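Pseudopodium-enriched atypical kinase 1 (Homo sapiens, PDB 6BHC) adopts a protein-kinase fold as a dimerizing pseudokinase and probably serves as a signalling scaffold more than as a conventional tyrosine kinase. Local coordinates at residues A167-G170 / Y176-Q179; I315-R318 / S322-L325; R178-L183 / Y287-L292; I349-L354 / A412-F417. The protein carries 1 engineered substitution. All coordinates share one frame; numbering follows the deposited sequence.

Overall arrangement
All four contacts lie among the helices and connecting loops of the kinase C-lobe and its neighbours, and helix 173-194, the helix E of protein kinases, runs through the group. Contacts 1 and 3 both use that helix; their centres are about 8 Å apart, and they meet directly, Tyr176 OH lying 2.6 Å from Met289 O. Contact 2, centred about 12 Å from contact 1 and about 10 Å from contact 3, touches both from the base of helix 322-332. Contact 4 stands farther off, about 18 Å from contact 3 between centres, where helix 343-354 meets helix 406-417. Contact 3 also adjoins the loop that corresponds to the kinase catalytic loop.

Contact 1 (A167-G170 / Y176-Q179)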
loop_
_atom_site.group_PDB
_atom_site.type_symbol
_atom_site.label_atom_id
_atom_site.label_comp_id
_atom_site.label_asym_id
_atom_site.label_seq_id
_atom_site.Cartn_x
_atom_site.Cartn_y
_atom_site.Cartn_z
ATOM N N ALA A 167 21.847 -31.043 2.689
ATOM C CA ALA A 167 22.378 -30.809 1.351
ATOM C C ALA A 167 22.149 -29.369 0.905
ATOM O O ALA A 167 23.005 -28.779 0.235
ATOM C CB ALA A 167 21.752 -31.785 0.356
ATOM N N GLN A 168 21.002 -28.786 1.265
ATOM C CA GLN A 168 20.734 -27.402 0.888
ATOM C C GLN A 168 21.642 -26.430 1.630
ATOM O O GLN A 168 21.978 -25.367 1.093
ATOM C CB GLN A 168 19.267 -27.059 1.142
ATOM C CG GLN A 168 18.316 -27.597 0.083
ATOM C CD GLN A 168 18.543 -26.965 -1.277
ATOM O OE1 GLN A 168 18.595 -25.742 -1.407
ATOM N NE2 GLN A 168 18.687 -27.800 -2.301
ATOM N N HIS A 169 22.042 -26.767 2.857
ATOM C CA HIS A 169 22.990 -25.923 3.575
ATOM C C HIS A 169 24.343 -25.911 2.875
ATOM O O HIS A 169 25.002 -24.869 2.803
ATOM C CB HIS A 169 23.127 -26.404 5.021
ATOM C CG HIS A 169 23.867 -25.451 5.908
ATOM N ND1 HIS A 169 24.118 -25.715 7.237
ATOM C CD2 HIS A 169 24.405 -24.233 5.659
ATOM C CE1 HIS A 169 24.782 -24.703 7.768
ATOM N NE2 HIS A 169 24.969 -23.791 6.832
ATOM N N GLY A 170 24.761 -27.057 2.336
ATOM C CA GLY A 170 26.014 -27.107 1.603
ATOM C C GLY A 170 25.933 -26.430 0.248
ATOM O O GLY A 170 26.883 -25.770 -0.179
ATOM N N TYR A 176 19.867 -20.868 3.271
ATOM C CA TYR A 176 19.518 -21.670 4.440
ATOM C C TYR A 176 19.795 -20.914 5.734
ATOM O O TYR A 176 18.957 -20.899 6.643
ATOM C CB TYR A 176 20.274 -23.001 4.430
ATOM C CG TYR A 176 20.027 -23.803 5.689
ATOM C CD1 TYR A 176 18.846 -24.516 5.859
ATOM C CD2 TYR A 176 20.958 -23.824 6.720
ATOM C CE1 TYR A 176 18.607 -25.235 7.015
ATOM C CE2 TYR A 176 20.728 -24.542 7.877
ATOM C CZ TYR A 176 19.551 -25.246 8.019
ATOM O OH TYR A 176 19.313 -25.963 9.169
ATOM N N GLU A 177 20.969 -20.286 5.841
ATOM C CA GLU A 177 21.318 -19.601 7.080
ATOM C C GLU A 177 20.502 -18.330 7.288
ATOM O O GLU A 177 20.416 -17.847 8.422
ATOM C CB GLU A 177 22.816 -19.289 7.109
ATOM C CG GLU A 177 23.692 -20.539 7.077
ATOM C CD GLU A 177 25.124 -20.282 7.511
ATOM O OE1 GLU A 177 25.455 -19.128 7.857
ATOM O OE2 GLU A 177 25.922 -21.243 7.511
ATOM N N ARG A 178 19.902 -17.782 6.229
ATOM C CA ARG A 178 18.952 -16.691 6.421
ATOM C C ARG A 178 17.640 -17.208 7.000
ATOM O O ARG A 178 17.049 -16.567 7.876
ATOM C CB ARG A 178 18.708 -15.950 5.106
ATOM C CG ARG A 178 17.768 -14.758 5.253
ATOM C CD ARG A 178 17.665 -13.926 3.983
ATOM N NE ARG A 178 16.789 -12.774 4.184
ATOM C CZ ARG A 178 17.200 -11.588 4.622
ATOM N NH1 ARG A 178 18.481 -11.386 4.900
ATOM N NH2 ARG A 178 16.332 -10.599 4.781
ATOM N N GLN A 179 17.170 -18.367 6.525
ATOM C CA GLN A 179 15.990 -18.985 7.125
ATOM C C GLN A 179 16.220 -19.307 8.595
ATOM O O GLN A 179 15.286 -19.223 9.401
ATOM C CB GLN A 179 15.608 -20.261 6.371
ATOM C CG GLN A 179 15.264 -20.065 4.905
ATOM C CD GLN A 179 14.856 -21.365 4.235
ATOM O OE1 GLN A 179 13.791 -21.912 4.514
ATOM N NE2 GLN A 179 15.712 -21.870 3.354
#
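A buried His-carboxylate hydrogen bond and an oblique aromatic pair join two helices that follow each other in the C-lobe of the kinase fold: short helix 166-171 and the first turns of helix 173-194, the helix E of protein kinases. The evidence centres on the imidazole of His169, gripped from two directions. At its edge, NE2 donates to Glu177 OE2 over 2.8 Å, with an N-H...O angle of 164°. The oxygen lies almost in the ring plane and receives the bond through its anti lone pair, while the carboxylate plane is turned 69° from the imidazole. Over one face comes Tyr176, whose CD2 approaches His169 CG to 3.4 Å and sits toward the rim of the imidazole. The two ring planes meet obliquely, at 34°. Both aromatic side chains have CG anti to the backbone N, and this sets the two rings against each other between the helices. The polar ends are occupied from outside the pair: Tyr176 OH bonds to Met289 O, His169 ND1 to His291 ND1, and Glu177 OE1 to the hydroxyls of Ser319 and Ser322. A leucine in place of His169 would probably leave Glu177 OE2 without its N-H donor in a buried setting and His291 without its imidazole partner. Beyond the rings, His169 CB makes an off-centre CH-pi contact with Tyr176, 4.2 Å from the ring centroid.

Contact 2 (I315-R318 / S322-L325); sequences IPFR and SRGL
Ser322, Phe317 and Arg323 bury the largest areas where the 315-318 loop folds back on the start of helix 322-332. Ser322 turns its CB toward the loop, and its hydroxyl accepts the backbone N-H of Arg318, with N to OG at 3.2 Å and an N-H...O angle of 159°. The same OG bonds to Glu177 OE1 of helix 173-194 and to Ser319 N, so several bonds converge on this buried oxygen and tie the loop to two helices. Ser322 CB also rests 3.5 Å from Pro316 O. In protein-kinase terms this is the C-lobe approach to helix H, which the chain enters at Ser322. On the outer side, Arg323 lies over one face of the Phe317 ring in a cation-pi arrangement: CZ of Arg323 stands 4.8 Å from the Phe317 centroid, close to the ring normal. The guanidinium stands steeply, its plane 77° from that of the ring, and presents NH1 over the ring centre. A bend in the arginine chain at chi3 (82°) allows this while its aliphatic part stays close to the ring, Arg323 CG touching Phe317 CE1 at 3.4 Å. One turn along the helix, the backbone O of Leu325 is met by Ile315 CD1 at 4.2 Å.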
loop_
_atom_site.group_PDB
_atom_site.type_symbol
_atom_site.label_atom_id
_atom_site.label_comp_id
_atom_site.label_asym_id
_atom_site.label_seq_id
_atom_site.Cartn_x
_atom_site.Cartn_y
_atom_site.Cartn_z
ATOM N N ILE A 315 31.956 -22.078 14.609
ATOM C CA ILE A 315 30.939 -22.228 13.566
ATOM C C ILE A 315 31.587 -21.973 12.212
ATOM O O ILE A 315 32.293 -20.961 12.052
ATOM C CB ILE A 315 29.776 -21.273 13.810
ATOM C CG1 ILE A 315 29.032 -21.658 15.091
ATOM C CG2 ILE A 315 28.832 -21.268 12.616
ATOM C CD1 ILE A 315 27.840 -20.779 15.396
ATOM N N PRO A 316 31.396 -22.850 11.226
ATOM C CA PRO A 316 32.024 -22.642 9.916
ATOM C C PRO A 316 31.566 -21.339 9.274
ATOM O O PRO A 316 30.402 -20.946 9.377
ATOM C CB PRO A 316 31.568 -23.861 9.106
ATOM C CG PRO A 316 31.219 -24.893 10.131
ATOM C CD PRO A 316 30.666 -24.129 11.295
ATOM N N PHE A 317 32.503 -20.669 8.607
ATOM C CA PHE A 317 32.265 -19.366 7.983
ATOM C C PHE A 317 31.832 -19.604 6.540
ATOM O O PHE A 317 32.654 -19.716 5.630
ATOM C CB PHE A 317 33.518 -18.506 8.079
ATOM C CG PHE A 317 33.409 -17.179 7.390
ATOM C CD1 PHE A 317 32.376 -16.308 7.691
ATOM C CD2 PHE A 317 34.359 -16.788 6.460
ATOM C CE1 PHE A 317 32.281 -15.082 7.062
ATOM C CE2 PHE A 317 34.271 -15.562 5.831
ATOM C CZ PHE A 317 33.231 -14.707 6.135
ATOM N N ARG A 318 30.517 -19.680 6.327
ATOM C CA ARG A 318 29.969 -20.091 5.041
ATOM C C ARG A 318 28.996 -19.100 4.416
ATOM O O ARG A 318 28.681 -19.248 3.232
ATOM C CB ARG A 318 29.261 -21.449 5.174
ATOM C CG ARG A 318 30.141 -22.544 5.752
ATOM C CD ARG A 318 29.315 -23.704 6.273
ATOM N NE ARG A 318 28.639 -24.426 5.202
ATOM C CZ ARG A 318 27.886 -25.504 5.396
ATOM N NH1 ARG A 318 27.713 -25.983 6.620
ATOM N NH2 ARG A 318 27.308 -26.102 4.366
ATOM N N SER A 322 27.129 -16.071 9.135
ATOM C CA SER A 322 27.825 -17.030 9.988
ATOM C C SER A 322 28.545 -16.342 11.142
ATOM O O SER A 322 28.503 -16.828 12.278
ATOM C CB SER A 322 28.804 -17.852 9.150
ATOM O OG SER A 322 28.124 -18.535 8.109
ATOM N N ARG A 323 29.209 -15.213 10.878
ATOM C CA ARG A 323 29.946 -14.532 11.940
ATOM C C ARG A 323 29.004 -13.968 12.996
ATOM O O ARG A 323 29.291 -14.044 14.196
ATOM C CB ARG A 323 30.815 -13.418 11.357
ATOM C CG ARG A 323 31.736 -13.872 10.244
ATOM C CD ARG A 323 32.830 -12.852 9.976
ATOM N NE ARG A 323 33.935 -12.990 10.918
ATOM C CZ ARG A 323 34.961 -13.816 10.742
ATOM N NH1 ARG A 323 35.023 -14.576 9.656
ATOM N NH2 ARG A 323 35.924 -13.881 11.650
ATOM N N GLY A 324 27.879 -13.392 12.568
ATOM C CA GLY A 324 26.925 -12.856 13.524
ATOM C C GLY A 324 26.274 -13.936 14.367
ATOM O O GLY A 324 26.076 -13.759 15.572
ATOM N N LEU A 325 25.934 -15.070 13.749
ATOM C CA LEU A 325 25.373 -16.182 14.507
ATOM C C LEU A 325 26.394 -16.771 15.473
ATOM O O LEU A 325 26.027 -17.219 16.565
ATOM C CB LEU A 325 24.852 -17.258 13.555
ATOM C CG LEU A 325 23.615 -16.893 12.729
ATOM C CD1 LEU A 325 23.334 -17.963 11.685
ATOM C CD2 LEU A 325 22.406 -16.688 13.631
#

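Contact 3 (R178-L183 / Y287-L292); sequences RQVCLL and YEMLHL
Met289 holds its SD anti along the chain (chi2 -175°) and then bends at chi3 (66°), which carries CE in against Val180, whose CG1 is anti to the backbone N (chi1 168°). That methyl is the meeting point of the interface: Met289 CE lies 3.8 Å from Val180 CG1 and 3.9 Å from Leu183 CD1. Val180 and Leu183, three residues apart on helix 173-194, both turn their CB toward the other segment, so the thioether end is received by two branched side chains. Val180 and Met289 run past one another in opposite directions, and the nearer part of the methionine joins in too, Met289 CB standing 4.0 Å from Val180 CG1. A looser apolar approach is made by Leu290, whose CD2 lies 4.4 Å from Val180 CG1. No hydrogen bond crosses this buried surface. An alanine here in place of Val180 would probably open a gap beside Met289 CE and leave that methyl freer to turn. Helix 277-289 stops at this point in a Schellman motif, with His291 at positive phi as the C-prime residue; the bonds are Leu292 N to Tyr287 O, 2.9 Å, and His291 N to Glu288 O, 3.0 Å. The helices thus joined, 173-194 and 277-289, are E and F of the kinase C-lobe. Around them, Met289 also touches Leu206 in the loop that takes the place of the kinase catalytic loop, Cys181 meets Leu325 of helix 322-332, and Leu182 packs on Leu354 of helix 343-354.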
loop_
_atom_site.group_PDB
_atom_site.type_symbol
_atom_site.label_atom_id
_atom_site.label_comp_id
_atom_site.label_asym_id
_atom_site.label_seq_id
_atom_site.Cartn_x
_atom_site.Cartn_y
_atom_site.Cartn_z
ATOM N N ARG A 178 19.902 -17.782 6.229
ATOM C CA ARG A 178 18.952 -16.691 6.421
ATOM C C ARG A 178 17.640 -17.208 7.000
ATOM O O ARG A 178 17.049 -16.567 7.876
ATOM C CB ARG A 178 18.708 -15.950 5.106
ATOM C CG ARG A 178 17.768 -14.758 5.253
ATOM C CD ARG A 178 17.665 -13.926 3.983
ATOM N NE ARG A 178 16.789 -12.774 4.184
ATOM C CZ ARG A 178 17.200 -11.588 4.622
ATOM N NH1 ARG A 178 18.481 -11.386 4.900
ATOM N NH2 ARG A 178 16.332 -10.599 4.781
ATOM N N GLN A 179 17.170 -18.367 6.525
ATOM C CA GLN A 179 15.990 -18.985 7.125
ATOM C C GLN A 179 16.220 -19.307 8.595
ATOM O O GLN A 179 15.286 -19.223 9.401
ATOM C CB GLN A 179 15.608 -20.261 6.371
ATOM C CG GLN A 179 15.264 -20.065 4.905
ATOM C CD GLN A 179 14.856 -21.365 4.235
ATOM O OE1 GLN A 179 13.791 -21.912 4.514
ATOM N NE2 GLN A 179 15.712 -21.870 3.354
ATOM N N VAL A 180 17.448 -19.683 8.958
ATOM C CA VAL A 180 17.762 -19.940 10.360
ATOM C C VAL A 180 17.580 -18.673 11.186
ATOM O O VAL A 180 16.988 -18.704 12.271
ATOM C CB VAL A 180 19.187 -20.514 10.490
ATOM C CG1 VAL A 180 19.636 -20.512 11.942
ATOM C CG2 VAL A 180 19.238 -21.921 9.922
ATOM N N CYS A 181 18.065 -17.536 10.676
ATOM C CA CYS A 181 17.881 -16.272 11.386
ATOM C C CYS A 181 16.404 -15.924 11.527
ATOM O O CYS A 181 15.981 -15.393 12.560
ATOM C CB CYS A 181 18.627 -15.147 10.668
ATOM S SG CYS A 181 20.432 -15.271 10.729
ATOM N N LEU A 182 15.603 -16.214 10.498
ATOM C CA LEU A 182 14.180 -15.896 10.560
ATOM C C LEU A 182 13.457 -16.774 11.573
ATOM O O LEU A 182 12.560 -16.300 12.281
ATOM C CB LEU A 182 13.551 -16.036 9.175
ATOM C CG LEU A 182 13.755 -14.841 8.243
ATOM C CD1 LEU A 182 13.309 -15.177 6.829
ATOM C CD2 LEU A 182 13.003 -13.625 8.770
ATOM N N LEU A 183 13.826 -18.054 11.657
ATOM C CA LEU A 183 13.232 -18.919 12.670
ATOM C C LEU A 183 13.686 -18.518 14.068
ATOM O O LEU A 183 12.881 -18.496 15.006
ATOM C CB LEU A 183 13.582 -20.381 12.391
ATOM C CG LEU A 183 13.029 -20.965 11.091
ATOM C CD1 LEU A 183 13.340 -22.451 10.992
ATOM C CD2 LEU A 183 11.531 -20.716 10.982
ATOM N N TYR A 287 23.865 -23.744 17.155
ATOM C CA TYR A 287 24.773 -24.756 16.627
ATOM C C TYR A 287 24.008 -25.879 15.937
ATOM O O TYR A 287 24.389 -26.319 14.846
ATOM C CB TYR A 287 25.641 -25.314 17.755
ATOM C CG TYR A 287 26.829 -24.452 18.121
ATOM C CD1 TYR A 287 26.682 -23.333 18.935
ATOM C CD2 TYR A 287 28.102 -24.766 17.663
ATOM C CE1 TYR A 287 27.773 -22.549 19.275
ATOM C CE2 TYR A 287 29.195 -23.990 17.997
ATOM C CZ TYR A 287 29.026 -22.884 18.802
ATOM O OH TYR A 287 30.118 -22.117 19.131
ATOM N N GLU A 288 22.924 -26.353 16.556
ATOM C CA GLU A 288 22.191 -27.490 16.006
ATOM C C GLU A 288 21.492 -27.127 14.701
ATOM O O GLU A 288 21.487 -27.922 13.754
ATOM C CB GLU A 288 21.189 -28.009 17.037
ATOM C CG GLU A 288 21.850 -28.598 18.277
ATOM C CD GLU A 288 20.851 -29.121 19.294
ATOM O OE1 GLU A 288 19.764 -28.523 19.433
ATOM O OE2 GLU A 288 21.157 -30.137 19.954
ATOM N N MET A 289 20.900 -25.933 14.628
ATOM C CA MET A 289 20.273 -25.490 13.388
ATOM C C MET A 289 21.284 -25.305 12.264
ATOM O O MET A 289 20.906 -25.374 11.089
ATOM C CB MET A 289 19.504 -24.190 13.619
ATOM C CG MET A 289 18.304 -24.353 14.535
ATOM S SD MET A 289 17.324 -22.849 14.680
ATOM C CE MET A 289 16.694 -22.695 13.011
ATOM N N LEU A 290 22.553 -25.073 12.592
ATOM C CA LEU A 290 23.614 -25.005 11.599
ATOM C C LEU A 290 24.268 -26.361 11.355
ATOM O O LEU A 290 25.410 -26.414 10.885
ATOM C CB LEU A 290 24.663 -23.975 12.019
ATOM C CG LEU A 290 24.137 -22.542 12.092
ATOM C CD1 LEU A 290 25.224 -21.595 12.567
ATOM C CD2 LEU A 290 23.582 -22.101 10.743
ATOM N N HIS A 291 23.566 -27.451 11.675
ATOM C CA HIS A 291 24.043 -28.815 11.445
ATOM C C HIS A 291 25.346 -29.095 12.184
ATOM O O HIS A 291 26.200 -29.848 11.708
ATOM C CB HIS A 291 24.188 -29.103 9.949
ATOM C CG HIS A 291 22.899 -29.008 9.196
ATOM N ND1 HIS A 291 22.555 -27.909 8.440
ATOM C CD2 HIS A 291 21.855 -29.867 9.104
ATOM C CE1 HIS A 291 21.363 -28.099 7.903
ATOM N NE2 HIS A 291 20.916 -29.280 8.291
ATOM N N LEU A 292 25.503 -28.498 13.355
ATOM C CA LEU A 292 26.622 -28.772 14.236
ATOM C C LEU A 292 26.126 -29.459 15.503
ATOM O O LEU A 292 24.975 -29.265 15.906
ATOM C CB LEU A 292 27.360 -27.483 14.611
ATOM C CG LEU A 292 27.851 -26.623 13.445
ATOM C CD1 LEU A 292 28.416 -25.307 13.954
ATOM C CD2 LEU A 292 28.886 -27.379 12.627
#

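Contact 4 (I349-L354 / A412-F417)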
loop_
_atom_site.group_PDB
_atom_site.type_symbol
_atom_site.label_atom_id
_atom_site.label_comp_id
_atom_site.label_asym_id
_atom_site.label_seq_id
_atom_site.Cartn_x
_atom_site.Cartn_y
_atom_site.Cartn_z
ATOM N N ILE A 349 20.123 -8.505 17.569
ATOM C CA ILE A 349 21.198 -9.035 16.740
ATOM C C ILE A 349 20.624 -9.723 15.507
ATOM O O ILE A 349 21.071 -9.484 14.380
ATOM C CB ILE A 349 22.084 -9.986 17.563
ATOM C CG1 ILE A 349 22.828 -9.208 18.653
ATOM C CG2 ILE A 349 23.060 -10.733 16.664
ATOM C CD1 ILE A 349 23.784 -10.049 19.468
ATOM N N LEU A 350 19.610 -10.571 15.704
ATOM C CA LEU A 350 18.994 -11.268 14.579
ATOM C C LEU A 350 18.364 -10.288 13.598
ATOM O O LEU A 350 18.467 -10.467 12.380
ATOM C CB LEU A 350 17.957 -12.263 15.091
ATOM C CG LEU A 350 18.527 -13.460 15.851
ATOM C CD1 LEU A 350 17.432 -14.197 16.599
ATOM C CD2 LEU A 350 19.248 -14.397 14.895
ATOM N N GLN A 351 17.707 -9.245 14.111
ATOM C CA GLN A 351 17.169 -8.211 13.233
ATOM C C GLN A 351 18.281 -7.514 12.461
ATOM O O GLN A 351 18.115 -7.174 11.283
ATOM C CB GLN A 351 16.370 -7.198 14.050
ATOM C CG GLN A 351 15.083 -7.751 14.636
ATOM C CD GLN A 351 14.486 -6.840 15.687
ATOM O OE1 GLN A 351 15.204 -6.116 16.378
ATOM N NE2 GLN A 351 13.164 -6.869 15.814
ATOM N N CYS A 352 19.430 -7.299 13.107
ATOM C CA CYS A 352 20.542 -6.643 12.431
ATOM C C CYS A 352 21.128 -7.528 11.336
ATOM O O CYS A 352 21.501 -7.033 10.267
ATOM C CB CYS A 352 21.621 -6.256 13.439
ATOM S SG CYS A 352 23.058 -5.464 12.687
ATOM N N LEU A 353 21.227 -8.837 11.585
ATOM C CA LEU A 353 21.758 -9.733 10.563
ATOM C C LEU A 353 20.817 -9.850 9.370
ATOM O O LEU A 353 21.273 -10.051 8.239
ATOM C CB LEU A 353 22.026 -11.116 11.161
ATOM C CG LEU A 353 23.032 -11.207 12.310
ATOM C CD1 LEU A 353 23.204 -12.650 12.767
ATOM C CD2 LEU A 353 24.371 -10.604 11.912
ATOM N N LEU A 354 19.509 -9.720 9.598
ATOM C CA LEU A 354 18.538 -9.874 8.520
ATOM C C LEU A 354 18.390 -8.594 7.704
ATOM O O LEU A 354 18.469 -8.625 6.471
ATOM C CB LEU A 354 17.189 -10.303 9.098
ATOM C CG LEU A 354 17.128 -11.744 9.601
ATOM C CD1 LEU A 354 15.939 -11.940 10.525
ATOM C CD2 LEU A 354 17.055 -12.701 8.421
ATOM N N ALA A 412 8.903 -4.660 9.361
ATOM C CA ALA A 412 8.209 -3.483 9.869
ATOM C C ALA A 412 8.322 -3.386 11.386
ATOM O O ALA A 412 8.461 -2.286 11.929
ATOM C CB ALA A 412 6.742 -3.507 9.439
ATOM N N GLN A 413 8.260 -4.525 12.086
ATOM C CA GLN A 413 8.438 -4.513 13.536
ATOM C C GLN A 413 9.801 -3.956 13.914
ATOM O O GLN A 413 9.926 -3.185 14.872
ATOM C CB GLN A 413 8.279 -5.921 14.108
ATOM C CG GLN A 413 6.857 -6.440 14.178
ATOM C CD GLN A 413 6.754 -7.718 14.994
ATOM O OE1 GLN A 413 5.667 -8.266 15.176
ATOM N NE2 GLN A 413 7.889 -8.196 15.493
ATOM N N TYR A 414 10.836 -4.342 13.169
ATOM C CA TYR A 414 12.193 -3.913 13.478
ATOM C C TYR A 414 12.344 -2.404 13.321
ATOM O O TYR A 414 12.727 -1.703 14.264
ATOM C CB TYR A 414 13.168 -4.667 12.578
ATOM C CG TYR A 414 14.616 -4.265 12.705
ATOM C CD1 TYR A 414 15.170 -3.939 13.938
ATOM C CD2 TYR A 414 15.439 -4.241 11.589
ATOM C CE1 TYR A 414 16.502 -3.584 14.047
ATOM C CE2 TYR A 414 16.766 -3.891 11.687
ATOM C CZ TYR A 414 17.293 -3.564 12.914
ATOM O OH TYR A 414 18.621 -3.219 12.999
ATOM N N LEU A 415 12.028 -1.883 12.134
ATOM C CA LEU A 415 12.268 -0.469 11.857
ATOM C C LEU A 415 11.338 0.442 12.646
ATOM O O LEU A 415 11.691 1.596 12.917
ATOM C CB LEU A 415 12.128 -0.198 10.360
ATOM C CG LEU A 415 13.119 -0.956 9.475
ATOM C CD1 LEU A 415 12.976 -0.537 8.023
ATOM C CD2 LEU A 415 14.541 -0.737 9.967
ATOM N N ALA A 416 10.154 -0.044 13.024
ATOM C CA ALA A 416 9.203 0.811 13.730
ATOM C C ALA A 416 9.663 1.104 15.153
ATOM O O ALA A 416 9.469 2.217 15.656
ATOM C CB ALA A 416 7.819 0.166 13.743
ATOM N N PHE A 417 10.274 0.122 15.815
ATOM C CA PHE A 417 10.638 0.249 17.219
ATOM C C PHE A 417 12.130 0.426 17.456
ATOM O O PHE A 417 12.532 0.651 18.602
ATOM C CB PHE A 417 10.140 -0.973 18.003
ATOM C CG PHE A 417 8.646 -1.063 18.092
ATOM C CD1 PHE A 417 7.914 -1.697 17.102
ATOM C CD2 PHE A 417 7.971 -0.503 19.164
ATOM C CE1 PHE A 417 6.536 -1.775 17.181
ATOM C CE2 PHE A 417 6.594 -0.577 19.250
ATOM C CZ PHE A 417 5.875 -1.214 18.257
#
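The backbones of two helices come closest at Gln351 and Tyr414, whose CA atoms are 6.6 Å apart. Across that gap the contact is mainly one amide side chain against one phenol ring. Gln351 CB stands over the centre of the Tyr414 ring, 3.5 Å from its centroid and 14° off the normal, which meets the geometry of a CH-pi contact. The ring reaches this place because Tyr414 CG is anti to the backbone N (chi1 176°). Beyond CG the glutamine chain is extended and runs out toward the base of the tyrosine: Gln351 OE1 comes to 3.3 Å from Tyr414 CD1, while Gln351 NE2 lies 3.9 Å from Tyr414 CB. The amide plane is inclined 35° to the ring, so it neither lies flat on it nor stands upright. Diagonally across the ring from CD1, Tyr414 CE2 is 3.6 Å from the backbone O of Gln351. Tyr414 OH ends beside the next residue of that helix, 4.0 Å from Cys352 CA. No hydrogen bond spans the two segments; the interface is made by van der Waals and CH-pi contacts. It joins helix 343-354, which corresponds to alphaI of the kinase C-lobe, to helix 406-417 of the C-terminal region. Gln351 also touches Leu185 of helix 173-194, Tyr414 meets Leu423 of helix 420-430, and Leu415 and Ala416 pack on Leu28 of N-terminal helix 16-39.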